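Local coordinates for protein pentafunctional AROM polypeptide (Schizosaccharomyces pombe, PDB 5SWV) that probably catalyses consecutive steps of the shikimate pathway, dehydrating 3-dehydroquinate and reducing the resulting 3-dehydroshikimate, as part of a five-enzyme polypeptide, at residues Ser103-Gly108 and Asn124-His129; Val114-Ser119 and Val158-Ser163; Gln128-Thr133 and Tyr164-Lys169. All blocks are in the same frame, centred on the assembly; numbering follows the deposited sequence.

Interaction 1. Residues Ser103-Gly108 and Asn124-His129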
ATOM      1  N   SER A 103       4.392   2.270 -25.872  1.00 35.59           N
ATOM      2  CA  SER A 103       3.642   3.370 -25.274  1.00 36.75           C
ATOM      3  C   SER A 103       3.610   3.294 -23.739  1.00 37.37           C
ATOM      4  O   SER A 103       3.763   4.316 -23.044  1.00 37.67           O
ATOM      5  CB  SER A 103       2.229   3.396 -25.842  1.00 36.99           C
ATOM      6  OG  SER A 103       1.375   4.114 -24.994  1.00 37.81           O
ATOM      7  N   ALA A 104       3.426   2.082 -23.228  1.00 37.35           N
ATOM      8  CA  ALA A 104       3.378   1.833 -21.799  1.00 37.64           C
ATOM      9  C   ALA A 104       4.669   2.203 -21.090  1.00 38.12           C
ATOM     10  O   ALA A 104       4.650   2.681 -19.947  1.00 37.60           O
ATOM     11  CB  ALA A 104       3.053   0.376 -21.539  1.00 37.75           C
ATOM     12  N   MET A 105       5.784   1.962 -21.763  1.00 38.81           N
ATOM     13  CA  MET A 105       7.092   2.296 -21.219  1.00 39.90           C
ATOM     14  C   MET A 105       7.280   3.813 -21.273  1.00 40.29           C
ATOM     15  O   MET A 105       7.828   4.404 -20.343  1.00 38.61           O
ATOM     16  CB  MET A 105       8.204   1.517 -21.948  1.00 40.81           C
ATOM     17  CG  MET A 105       8.068   0.008 -21.721  1.00 41.78           C
ATOM     18  SD  MET A 105       9.111  -1.186 -22.597  1.00 44.16           S
ATOM     19  CE  MET A 105       9.467  -0.364 -24.138  1.00 44.15           C
ATOM     20  N   ARG A 106       6.781   4.444 -22.330  1.00 41.64           N
ATOM     21  CA  ARG A 106       6.822   5.901 -22.423  1.00 43.24           C
ATOM     22  C   ARG A 106       6.080   6.591 -21.277  1.00 43.29           C
ATOM     23  O   ARG A 106       6.556   7.610 -20.804  1.00 42.64           O
ATOM     24  CB  ARG A 106       6.324   6.422 -23.784  1.00 44.90           C
ATOM     25  CG  ARG A 106       7.444   6.697 -24.777  1.00 46.52           C
ATOM     26  CD  ARG A 106       6.919   7.229 -26.100  1.00 47.94           C
ATOM     27  NE  ARG A 106       6.278   6.162 -26.884  1.00 49.98           N
ATOM     28  CZ  ARG A 106       5.039   6.185 -27.402  1.00 50.86           C
ATOM     29  NH1 ARG A 106       4.229   7.241 -27.263  1.00 50.02           N
ATOM     30  NH2 ARG A 106       4.603   5.121 -28.091  1.00 51.91           N
ATOM     31  N   TYR A 107       4.936   6.066 -20.818  1.00 43.68           N
ATOM     32  CA  TYR A 107       4.268   6.691 -19.647  1.00 44.04           C
ATOM     33  C   TYR A 107       4.577   6.014 -18.298  1.00 42.86           C
ATOM     34  O   TYR A 107       3.804   6.126 -17.355  1.00 42.50           O
ATOM     35  CB  TYR A 107       2.753   6.981 -19.861  1.00 45.56           C
ATOM     36  CG  TYR A 107       1.875   5.870 -20.399  1.00 47.19           C
ATOM     37  CD1 TYR A 107       1.598   4.718 -19.635  1.00 47.57           C
ATOM     38  CD2 TYR A 107       1.271   5.978 -21.661  1.00 47.88           C
ATOM     39  CE1 TYR A 107       0.773   3.699 -20.131  1.00 46.98           C
ATOM     40  CE2 TYR A 107       0.445   4.957 -22.154  1.00 48.13           C
ATOM     41  CZ  TYR A 107       0.204   3.822 -21.389  1.00 46.32           C
ATOM     42  OH  TYR A 107      -0.594   2.827 -21.879  1.00 44.90           O
ATOM     43  N   GLY A 108       5.730   5.349 -18.200  1.00 42.70           N
ATOM     44  CA  GLY A 108       6.282   4.902 -16.912  1.00 42.43           C
ATOM     45  C   GLY A 108       5.562   3.784 -16.163  1.00 42.68           C
ATOM     46  O   GLY A 108       5.449   3.845 -14.933  1.00 43.08           O
ATOM     47  N   ASN A 124      13.682  -7.396 -28.704  1.00 35.13           N
ATOM     48  CA  ASN A 124      14.846  -6.512 -28.661  1.00 35.54           C
ATOM     49  C   ASN A 124      14.480  -5.026 -28.750  1.00 36.16           C
ATOM     50  O   ASN A 124      14.935  -4.214 -27.943  1.00 36.51           O
ATOM     51  CB  ASN A 124      15.789  -6.876 -29.803  1.00 36.15           C
ATOM     52  CG  ASN A 124      17.142  -6.206 -29.694  1.00 36.07           C
ATOM     53  OD1 ASN A 124      17.719  -6.082 -28.617  1.00 36.57           O
ATOM     54  ND2 ASN A 124      17.668  -5.814 -30.817  1.00 35.72           N
ATOM     55  N   ILE A 125      13.652  -4.671 -29.727  1.00 36.06           N
ATOM     56  CA  ILE A 125      13.165  -3.300 -29.828  1.00 35.90           C
ATOM     57  C   ILE A 125      12.516  -2.839 -28.515  1.00 36.30           C
ATOM     58  O   ILE A 125      12.740  -1.713 -28.080  1.00 36.17           O
ATOM     59  CB  ILE A 125      12.177  -3.154 -30.982  1.00 35.71           C
ATOM     60  CG1 ILE A 125      12.928  -3.242 -32.309  1.00 36.14           C
ATOM     61  CG2 ILE A 125      11.420  -1.833 -30.903  1.00 35.53           C
ATOM     62  CD1 ILE A 125      12.033  -3.560 -33.496  1.00 36.37           C
ATOM     63  N   LEU A 126      11.711  -3.694 -27.893  1.00 36.80           N
ATOM     64  CA  LEU A 126      11.097  -3.347 -26.615  1.00 37.32           C
ATOM     65  C   LEU A 126      12.157  -3.232 -25.541  1.00 37.92           C
ATOM     66  O   LEU A 126      12.093  -2.336 -24.711  1.00 38.43           O
ATOM     67  CB  LEU A 126      10.047  -4.368 -26.190  1.00 37.48           C
ATOM     68  CG  LEU A 126       8.803  -4.491 -27.084  1.00 38.01           C
ATOM     69  CD1 LEU A 126       8.030  -5.778 -26.778  1.00 37.58           C
ATOM     70  CD2 LEU A 126       7.902  -3.267 -26.960  1.00 37.87           C
ATOM     71  N   TYR A 127      13.131  -4.138 -25.552  1.00 38.80           N
ATOM     72  CA  TYR A 127      14.262  -4.069 -24.612  1.00 39.24           C
ATOM     73  C   TYR A 127      15.049  -2.764 -24.784  1.00 39.07           C
ATOM     74  O   TYR A 127      15.280  -2.051 -23.813  1.00 39.06           O
ATOM     75  CB  TYR A 127      15.179  -5.291 -24.775  1.00 40.04           C
ATOM     76  CG  TYR A 127      16.451  -5.214 -23.974  1.00 40.90           C
ATOM     77  CD1 TYR A 127      16.448  -5.466 -22.609  1.00 41.02           C
ATOM     78  CD2 TYR A 127      17.665  -4.880 -24.581  1.00 41.85           C
ATOM     79  CE1 TYR A 127      17.612  -5.392 -21.869  1.00 41.49           C
ATOM     80  CE2 TYR A 127      18.836  -4.805 -23.845  1.00 42.01           C
ATOM     81  CZ  TYR A 127      18.794  -5.061 -22.491  1.00 42.07           C
ATOM     82  OH  TYR A 127      19.934  -4.984 -21.744  1.00 43.73           O
ATOM     83  N   GLN A 128      15.412  -2.432 -26.022  1.00 39.02           N
ATOM     84  CA  GLN A 128      16.139  -1.187 -26.300  1.00 38.81           C
ATOM     85  C   GLN A 128      15.407   0.068 -25.779  1.00 38.27           C
ATOM     86  O   GLN A 128      16.058   1.018 -25.397  1.00 37.80           O
ATOM     87  CB  GLN A 128      16.473  -1.040 -27.798  1.00 39.16           C
ATOM     88  CG  GLN A 128      17.411  -2.100 -28.390  1.00 40.08           C
ATOM     89  CD  GLN A 128      18.757  -2.249 -27.665  1.00 40.58           C
ATOM     90  OE1 GLN A 128      19.307  -1.292 -27.136  1.00 40.87           O
ATOM     91  NE2 GLN A 128      19.290  -3.463 -27.653  1.00 40.76           N
ATOM     92  N   HIS A 129      14.073   0.059 -25.725  1.00 38.28           N
ATOM     93  CA  HIS A 129      13.309   1.230 -25.287  1.00 38.59           C
ATOM     94  C   HIS A 129      12.793   1.157 -23.857  1.00 39.53           C
ATOM     95  O   HIS A 129      11.993   1.988 -23.461  1.00 39.49           O
ATOM     96  CB  HIS A 129      12.146   1.472 -26.244  1.00 38.70           C
ATOM     97  CG  HIS A 129      12.581   1.824 -27.632  1.00 39.67           C
ATOM     98  ND1 HIS A 129      13.168   0.908 -28.484  1.00 40.01           N
ATOM     99  CD2 HIS A 129      12.537   2.997 -28.310  1.00 40.22           C
ATOM    100  CE1 HIS A 129      13.466   1.501 -29.626  1.00 40.85           C
ATOM    101  NE2 HIS A 129      13.093   2.769 -29.547  1.00 41.21           N
TER
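M105, in the last turn of helix 94-106, reaches across to L126 and H129 at the end of helix 120-128, and its terminal methyl does most of the touching. The contact rests on van der Waals packing, with no hydrogen bond between the segments. CG lies beside the backbone N (chi1 -64°), and a bend at chi3 turns CE towards the neighbouring helix. There CE lies 3.3 Å from the carbonyl oxygen L126 O and 3.5 Å from H129 O, so the methyl is set against the polar backbone of the helix end as well as against side chains. Among the latter, H129 CB approaches CE to 3.9 Å, while the L126 branch ending in CD2 stands further off, 4.3 Å from M105 CE. L126 also packs on M101 and L102, about one turn before M105, which extends the apolar seam back along helix 94-106.

Hydrogen bonds within each segment fix the shape of the two helix ends. The imidazole of H129 folds back on its own helix: ND1 donates to I125 O at 2.7 Å, with the N-H...O angle at 150°, and the same oxygen also receives H129 N. The ND1 bond holds the ring against the last turn, and CB is the part of the side chain that meets the M105 methyl. On the other helix, G108 is the C-prime residue of a Schellman motif, in which G108 N bonds to M105 O at 3.1 Å and C109 N to A104 O. S103 O and A104 CA lie against one face of the Y107 ring, near its rim, and the ring packs against V61, A62 and I65 of helix 58-69.

Two successive helices meeting side by side outside the strands they flank are characteristic of the TIM barrel of type I 3-dehydroquinases.

Interaction 2. Residues Val114-Ser119 and Val158-Ser163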
ATOM      1  N   VAL A 114       6.252  -9.289 -21.483  1.00 33.51           N
ATOM      2  CA  VAL A 114       6.584  -9.510 -22.868  1.00 33.07           C
ATOM      3  C   VAL A 114       6.633 -11.011 -23.109  1.00 33.17           C
ATOM      4  O   VAL A 114       7.516 -11.689 -22.617  1.00 33.12           O
ATOM      5  CB  VAL A 114       7.934  -8.864 -23.205  1.00 32.97           C
ATOM      6  CG1 VAL A 114       8.314  -9.104 -24.660  1.00 33.00           C
ATOM      7  CG2 VAL A 114       7.892  -7.375 -22.904  1.00 32.66           C
ATOM      8  N   GLU A 115       5.672 -11.521 -23.872  1.00 33.65           N
ATOM      9  CA  GLU A 115       5.607 -12.945 -24.201  1.00 33.67           C
ATOM     10  C   GLU A 115       6.757 -13.392 -25.076  1.00 33.83           C
ATOM     11  O   GLU A 115       7.124 -12.724 -26.059  1.00 34.24           O
ATOM     12  CB  GLU A 115       4.312 -13.282 -24.928  1.00 33.69           C
ATOM     13  CG  GLU A 115       3.078 -13.149 -24.057  1.00 33.94           C
ATOM     14  CD  GLU A 115       1.817 -13.587 -24.771  1.00 34.56           C
ATOM     15  OE1 GLU A 115       1.902 -13.976 -25.957  1.00 35.96           O
ATOM     16  OE2 GLU A 115       0.730 -13.551 -24.158  1.00 34.49           O
ATOM     17  N   LEU A 116       7.284 -14.564 -24.751  1.00 33.13           N
ATOM     18  CA  LEU A 116       8.394 -15.137 -25.497  1.00 33.10           C
ATOM     19  C   LEU A 116       7.932 -15.757 -26.844  1.00 32.62           C
ATOM     20  O   LEU A 116       8.725 -16.371 -27.557  1.00 32.13           O
ATOM     21  CB  LEU A 116       9.138 -16.150 -24.602  1.00 33.41           C
ATOM     22  CG  LEU A 116       9.854 -15.498 -23.402  1.00 33.64           C
ATOM     23  CD1 LEU A 116       9.954 -16.383 -22.171  1.00 33.89           C
ATOM     24  CD2 LEU A 116      11.241 -15.038 -23.796  1.00 33.94           C
ATOM     25  N   GLY A 117       6.646 -15.612 -27.175  1.00 32.35           N
ATOM     26  CA  GLY A 117       6.141 -15.934 -28.506  1.00 32.32           C
ATOM     27  C   GLY A 117       6.303 -14.833 -29.522  1.00 32.09           C
ATOM     28  O   GLY A 117       6.132 -15.094 -30.696  1.00 32.06           O
ATOM     29  N   TRP A 118       6.600 -13.606 -29.080  1.00 32.05           N
ATOM     30  CA  TRP A 118       6.862 -12.496 -30.003  1.00 32.49           C
ATOM     31  C   TRP A 118       8.251 -12.649 -30.643  1.00 33.71           C
ATOM     32  O   TRP A 118       9.157 -13.238 -30.046  1.00 35.04           O
ATOM     33  CB  TRP A 118       6.812 -11.141 -29.297  1.00 31.92           C
ATOM     34  CG  TRP A 118       5.529 -10.776 -28.613  1.00 30.96           C
ATOM     35  CD1 TRP A 118       5.388 -10.399 -27.308  1.00 30.61           C
ATOM     36  CD2 TRP A 118       4.222 -10.701 -29.195  1.00 30.10           C
ATOM     37  NE1 TRP A 118       4.071 -10.105 -27.038  1.00 30.60           N
ATOM     38  CE2 TRP A 118       3.335 -10.291 -28.181  1.00 30.19           C
ATOM     39  CE3 TRP A 118       3.715 -10.950 -30.465  1.00 30.28           C
ATOM     40  CZ2 TRP A 118       1.966 -10.128 -28.401  1.00 29.92           C
ATOM     41  CZ3 TRP A 118       2.344 -10.787 -30.686  1.00 30.30           C
ATOM     42  CH2 TRP A 118       1.492 -10.380 -29.656  1.00 29.92           C
ATOM     43  N   SER A 119       8.428 -12.107 -31.844  1.00 33.80           N
ATOM     44  CA  SER A 119       9.705 -12.204 -32.540  1.00 34.11           C
ATOM     45  C   SER A 119      10.835 -11.611 -31.703  1.00 34.12           C
ATOM     46  O   SER A 119      10.627 -10.717 -30.883  1.00 33.52           O
ATOM     47  CB  SER A 119       9.651 -11.487 -33.901  1.00 34.61           C
ATOM     48  OG  SER A 119       9.502 -10.088 -33.746  1.00 33.94           O
ATOM     49  N   VAL A 158      14.200 -20.031 -21.296  1.00 40.09           N
ATOM     50  CA  VAL A 158      15.033 -19.298 -20.348  1.00 40.60           C
ATOM     51  C   VAL A 158      16.232 -18.675 -21.074  1.00 41.52           C
ATOM     52  O   VAL A 158      16.594 -17.534 -20.798  1.00 39.69           O
ATOM     53  CB  VAL A 158      15.441 -20.190 -19.155  1.00 40.53           C
ATOM     54  CG1 VAL A 158      16.525 -19.545 -18.290  1.00 40.60           C
ATOM     55  CG2 VAL A 158      14.213 -20.472 -18.305  1.00 40.43           C
ATOM     56  N   GLU A 159      16.801 -19.418 -22.026  1.00 43.61           N
ATOM     57  CA  GLU A 159      17.947 -18.952 -22.801  1.00 44.74           C
ATOM     58  C   GLU A 159      17.575 -17.691 -23.570  1.00 43.45           C
ATOM     59  O   GLU A 159      18.292 -16.692 -23.502  1.00 43.86           O
ATOM     60  CB  GLU A 159      18.464 -20.035 -23.766  1.00 47.43           C
ATOM     61  CG  GLU A 159      19.937 -19.840 -24.147  1.00 51.67           C
ATOM     62  CD  GLU A 159      20.317 -20.366 -25.540  1.00 55.21           C
ATOM     63  OE1 GLU A 159      19.665 -21.320 -26.035  1.00 59.02           O
ATOM     64  OE2 GLU A 159      21.289 -19.833 -26.141  1.00 56.02           O
ATOM     65  N   LEU A 160      16.450 -17.733 -24.276  1.00 41.71           N
ATOM     66  CA  LEU A 160      15.966 -16.578 -25.038  1.00 41.66           C
ATOM     67  C   LEU A 160      15.680 -15.379 -24.129  1.00 40.60           C
ATOM     68  O   LEU A 160      16.014 -14.239 -24.465  1.00 39.99           O
ATOM     69  CB  LEU A 160      14.698 -16.954 -25.825  1.00 42.45           C
ATOM     70  CG  LEU A 160      13.907 -15.833 -26.528  1.00 42.91           C
ATOM     71  CD1 LEU A 160      14.811 -15.037 -27.473  1.00 43.82           C
ATOM     72  CD2 LEU A 160      12.689 -16.386 -27.266  1.00 42.47           C
ATOM     73  N   ALA A 161      15.069 -15.660 -22.980  1.00 39.98           N
ATOM     74  CA  ALA A 161      14.647 -14.630 -22.029  1.00 39.74           C
ATOM     75  C   ALA A 161      15.805 -13.934 -21.334  1.00 39.48           C
ATOM     76  O   ALA A 161      15.714 -12.751 -21.013  1.00 38.35           O
ATOM     77  CB  ALA A 161      13.716 -15.228 -20.982  1.00 39.43           C
ATOM     78  N   SER A 162      16.883 -14.668 -21.090  1.00 40.47           N
ATOM     79  CA  SER A 162      17.981 -14.160 -20.254  1.00 41.72           C
ATOM     80  C   SER A 162      18.772 -13.007 -20.895  1.00 41.59           C
ATOM     81  O   SER A 162      19.391 -12.224 -20.190  1.00 42.30           O
ATOM     82  CB  SER A 162      18.934 -15.285 -19.863  1.00 41.64           C
ATOM     83  OG  SER A 162      19.635 -15.717 -21.007  1.00 42.57           O
ATOM     84  N   SER A 163      18.744 -12.895 -22.216  1.00 41.33           N
ATOM     85  CA  SER A 163      19.309 -11.719 -22.880  1.00 41.48           C
ATOM     86  C   SER A 163      18.598 -10.417 -22.474  1.00 41.06           C
ATOM     87  O   SER A 163      19.228  -9.375 -22.398  1.00 42.06           O
ATOM     88  CB  SER A 163      19.237 -11.880 -24.403  1.00 41.77           C
ATOM     89  OG  SER A 163      19.967 -13.010 -24.861  1.00 41.21           O
TER
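L116, just beyond strand 111-115, and A161, near the end of helix 152-162, mark the closest backbone approach, their CA atoms 7.2 Å apart, where the chain leaving the strand passes the helix in a type I beta turn from E115 to W118. In the TIM barrel this joins the C-terminal end of one parallel strand to the helix that follows the next strand, 134-140. The turn is closed by W118 N bonding to E115 O at 3.2 Å, and it leaves L116 directed at the helix.

The contact is carried by the isobutyl group of L116, whose CG lies beside the backbone N (chi1 -67°). Both methyls face the small A161 side chain, CD2 coming to 3.8 Å from A161 CB and CD1 to 4.1 Å. L160 closes in from the preceding position of the helix. With its CG anti to the backbone N (chi1 171°), the side chain extends towards the turn and brings CG to 3.9 Å from L116 CD2. That one methyl thus meets both L160 and A161, neighbours on the helix. W139 and M137 of strand 134-140 continue the apolar layer, touching L116 and A161 respectively.

Polar groups in and just after the turn bond to other parts of the barrel: E115 forms a salt bridge with R81 and a hydrogen bond with T82, and S119, following it, caps the next helix through T122 N and also bonds to E94. Between the two leucines, L160 CD2 also lies 4.0 Å from the carbonyl oxygen L116 O.

Interaction 3. Residues Gln128-Thr133 and Tyr164-Lys169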
ATOM      1  N   GLN A 128      15.412  -2.432 -26.022  1.00 39.02           N
ATOM      2  CA  GLN A 128      16.139  -1.187 -26.300  1.00 38.81           C
ATOM      3  C   GLN A 128      15.407   0.068 -25.779  1.00 38.27           C
ATOM      4  O   GLN A 128      16.058   1.018 -25.397  1.00 37.80           O
ATOM      5  CB  GLN A 128      16.473  -1.040 -27.798  1.00 39.16           C
ATOM      6  CG  GLN A 128      17.411  -2.100 -28.390  1.00 40.08           C
ATOM      7  CD  GLN A 128      18.757  -2.249 -27.665  1.00 40.58           C
ATOM      8  OE1 GLN A 128      19.307  -1.292 -27.136  1.00 40.87           O
ATOM      9  NE2 GLN A 128      19.290  -3.463 -27.653  1.00 40.76           N
ATOM     10  N   HIS A 129      14.073   0.059 -25.725  1.00 38.28           N
ATOM     11  CA  HIS A 129      13.309   1.230 -25.287  1.00 38.59           C
ATOM     12  C   HIS A 129      12.793   1.157 -23.857  1.00 39.53           C
ATOM     13  O   HIS A 129      11.993   1.988 -23.461  1.00 39.49           O
ATOM     14  CB  HIS A 129      12.146   1.472 -26.244  1.00 38.70           C
ATOM     15  CG  HIS A 129      12.581   1.824 -27.632  1.00 39.67           C
ATOM     16  ND1 HIS A 129      13.168   0.908 -28.484  1.00 40.01           N
ATOM     17  CD2 HIS A 129      12.537   2.997 -28.310  1.00 40.22           C
ATOM     18  CE1 HIS A 129      13.466   1.501 -29.626  1.00 40.85           C
ATOM     19  NE2 HIS A 129      13.093   2.769 -29.547  1.00 41.21           N
ATOM     20  N   LYS A 130      13.272   0.212 -23.058  1.00 41.35           N
ATOM     21  CA  LYS A 130      12.636  -0.030 -21.771  1.00 43.03           C
ATOM     22  C   LYS A 130      12.721   1.130 -20.803  1.00 44.00           C
ATOM     23  O   LYS A 130      11.751   1.391 -20.101  1.00 44.53           O
ATOM     24  CB  LYS A 130      13.133  -1.317 -21.120  1.00 44.35           C
ATOM     25  CG  LYS A 130      14.547  -1.303 -20.570  1.00 46.20           C
ATOM     26  CD  LYS A 130      15.058  -2.738 -20.470  1.00 48.03           C
ATOM     27  CE  LYS A 130      16.117  -2.960 -19.400  1.00 49.23           C
ATOM     28  NZ  LYS A 130      15.981  -4.371 -18.903  1.00 50.92           N
ATOM     29  N   GLY A 131      13.848   1.841 -20.773  1.00 45.68           N
ATOM     30  CA  GLY A 131      14.057   2.904 -19.776  1.00 46.16           C
ATOM     31  C   GLY A 131      14.060   2.338 -18.363  1.00 46.72           C
ATOM     32  O   GLY A 131      14.804   1.407 -18.075  1.00 46.66           O
ATOM     33  N   TYR A 132      13.202   2.862 -17.498  1.00 48.54           N
ATOM     34  CA  TYR A 132      13.095   2.366 -16.118  1.00 51.35           C
ATOM     35  C   TYR A 132      12.153   1.190 -15.943  1.00 48.85           C
ATOM     36  O   TYR A 132      12.258   0.453 -14.954  1.00 47.96           O
ATOM     37  CB  TYR A 132      12.697   3.501 -15.176  1.00 55.62           C
ATOM     38  CG  TYR A 132      13.781   4.542 -15.096  1.00 61.96           C
ATOM     39  CD1 TYR A 132      15.092   4.177 -14.732  1.00 65.75           C
ATOM     40  CD2 TYR A 132      13.527   5.888 -15.414  1.00 65.40           C
ATOM     41  CE1 TYR A 132      16.106   5.115 -14.671  1.00 69.13           C
ATOM     42  CE2 TYR A 132      14.541   6.838 -15.353  1.00 67.63           C
ATOM     43  CZ  TYR A 132      15.827   6.442 -14.977  1.00 70.29           C
ATOM     44  OH  TYR A 132      16.859   7.352 -14.899  1.00 75.88           O
ATOM     45  N   THR A 133      11.245   1.013 -16.900  1.00 46.36           N
ATOM     46  CA  THR A 133      10.346  -0.132 -16.920  1.00 44.25           C
ATOM     47  C   THR A 133      11.113  -1.444 -16.900  1.00 42.66           C
ATOM     48  O   THR A 133      12.104  -1.606 -17.605  1.00 43.01           O
ATOM     49  CB  THR A 133       9.459  -0.092 -18.168  1.00 44.34           C
ATOM     50  OG1 THR A 133       8.739   1.150 -18.198  1.00 43.93           O
ATOM     51  CG2 THR A 133       8.480  -1.241 -18.171  1.00 44.38           C
ATOM     52  N   TYR A 164      17.299 -10.495 -22.188  1.00 40.42           N
ATOM     53  CA  TYR A 164      16.449  -9.328 -22.012  1.00 39.68           C
ATOM     54  C   TYR A 164      15.813  -9.142 -20.621  1.00 38.53           C
ATOM     55  O   TYR A 164      15.395  -8.038 -20.288  1.00 37.94           O
ATOM     56  CB  TYR A 164      15.326  -9.403 -23.050  1.00 40.36           C
ATOM     57  CG  TYR A 164      15.798  -9.666 -24.469  1.00 41.37           C
ATOM     58  CD1 TYR A 164      16.565  -8.715 -25.150  1.00 42.26           C
ATOM     59  CD2 TYR A 164      15.476 -10.855 -25.143  1.00 41.64           C
ATOM     60  CE1 TYR A 164      17.001  -8.933 -26.446  1.00 42.29           C
ATOM     61  CE2 TYR A 164      15.904 -11.071 -26.451  1.00 42.07           C
ATOM     62  CZ  TYR A 164      16.671 -10.100 -27.082  1.00 42.57           C
ATOM     63  OH  TYR A 164      17.133 -10.268 -28.353  1.00 45.50           O
ATOM     64  N   ALA A 165      15.735 -10.196 -19.813  1.00 38.11           N
ATOM     65  CA  ALA A 165      14.774 -10.216 -18.693  1.00 37.56           C
ATOM     66  C   ALA A 165      15.209  -9.502 -17.427  1.00 36.79           C
ATOM     67  O   ALA A 165      16.328  -9.655 -16.998  1.00 37.00           O
ATOM     68  CB  ALA A 165      14.439 -11.650 -18.338  1.00 37.54           C
ATOM     69  N   ASP A 166      14.302  -8.758 -16.817  1.00 36.62           N
ATOM     70  CA  ASP A 166      14.436  -8.377 -15.410  1.00 37.52           C
ATOM     71  C   ASP A 166      13.760  -9.405 -14.478  1.00 37.18           C
ATOM     72  O   ASP A 166      14.156  -9.552 -13.318  1.00 37.60           O
ATOM     73  CB  ASP A 166      13.828  -6.995 -15.170  1.00 38.41           C
ATOM     74  CG  ASP A 166      14.535  -5.913 -15.941  1.00 39.06           C
ATOM     75  OD1 ASP A 166      15.646  -5.535 -15.533  1.00 40.73           O
ATOM     76  OD2 ASP A 166      13.988  -5.433 -16.954  1.00 39.64           O
ATOM     77  N   VAL A 167      12.697 -10.044 -14.970  1.00 35.96           N
ATOM     78  CA  VAL A 167      12.004 -11.133 -14.279  1.00 35.14           C
ATOM     79  C   VAL A 167      11.632 -12.172 -15.324  1.00 34.85           C
ATOM     80  O   VAL A 167      11.384 -11.812 -16.475  1.00 35.49           O
ATOM     81  CB  VAL A 167      10.700 -10.646 -13.608  1.00 34.77           C
ATOM     82  CG1 VAL A 167       9.995 -11.802 -12.873  1.00 34.47           C
ATOM     83  CG2 VAL A 167      10.983  -9.469 -12.678  1.00 33.98           C
ATOM     84  N   ILE A 168      11.605 -13.451 -14.945  1.00 34.16           N
ATOM     85  CA  ILE A 168      11.156 -14.504 -15.858  1.00 33.10           C
ATOM     86  C   ILE A 168       9.949 -15.164 -15.234  1.00 32.96           C
ATOM     87  O   ILE A 168       9.940 -15.455 -14.050  1.00 32.24           O
ATOM     88  CB  ILE A 168      12.247 -15.535 -16.155  1.00 33.10           C
ATOM     89  CG1 ILE A 168      13.434 -14.854 -16.843  1.00 33.47           C
ATOM     90  CG2 ILE A 168      11.696 -16.640 -17.049  1.00 32.99           C
ATOM     91  CD1 ILE A 168      14.621 -15.761 -17.131  1.00 33.86           C
ATOM     92  N   LYS A 169       8.921 -15.378 -16.045  1.00 33.61           N
ATOM     93  CA  LYS A 169       7.687 -15.997 -15.601  1.00 33.85           C
ATOM     94  C   LYS A 169       7.448 -17.229 -16.461  1.00 34.10           C
ATOM     95  O   LYS A 169       7.293 -17.119 -17.670  1.00 33.29           O
ATOM     96  CB  LYS A 169       6.553 -15.003 -15.732  1.00 34.20           C
ATOM     97  CG  LYS A 169       5.202 -15.503 -15.264  1.00 34.98           C
ATOM     98  CD  LYS A 169       4.145 -14.464 -15.611  1.00 36.06           C
ATOM     99  CE  LYS A 169       2.811 -15.114 -15.931  1.00 37.71           C
ATOM    100  NZ  LYS A 169       1.913 -15.138 -14.750  1.00 38.57           N
TER
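K130 and D166 form the salt bridge that joins these two loops, with K130 NZ donating to D166 OD2 at 3.0 Å. The ammonium approaches that oxygen from its syn side, 25° out of the carboxylate plane, and is less close to the second oxygen, D166 OD1, at 3.6 Å. D166 OD2 also accepts from L135 N, so two donors hold the same carboxylate oxygen; together they would be expected to favour the ionised form. K130 CG sits between the backbone N and the carbonyl carbon (chi1 72°), and from there the chain runs out extended to meet the aspartate from the opposite direction.

Beyond the ion pair the contact is sparse. Y164 O lies 4.0 Å from K130 NZ, and T133 O is 4.3 Å from D166 OD2. The lysine springs from the first position of a type II' turn, K130 to T133, whose second residue, G131, has positive phi; the closing bond from T133 N to K130 O is weak. T133 is held instead through OG1, which bonds to C109 O, and it packs against M105.

Residues 128-133 lead into strand 134-140, and 164-169 runs into and includes the start of the neighbouring parallel strand 167-173. The salt bridge thus links two helix-to-strand loops at the N-terminal rim of a TIM barrel, the fold of type I 3-dehydroquinases.

Overall arrangement
From the N terminus, interaction 1 closes a loop from helix 94-106 through strand 111-115 to the end of helix 120-128. Interaction 2 opens inside that loop, at the end of strand 111-115, and closes only at helix 152-162, so the two cross. Interaction 3 starts where interaction 1 finishes, sharing Q128 and H129, and ends at strand 167-173, crossing interaction 2 in turn; none nests within another. Packing joins them directly: L126 meets V114, M105 meets T133, and A161 meets I168. Together they tie helices 94-106, 120-128 and 152-162 to strands 111-115 and 167-173 and to the loop leading into strand 134-140, with interaction 2 at the opposite strand ends from interaction 3.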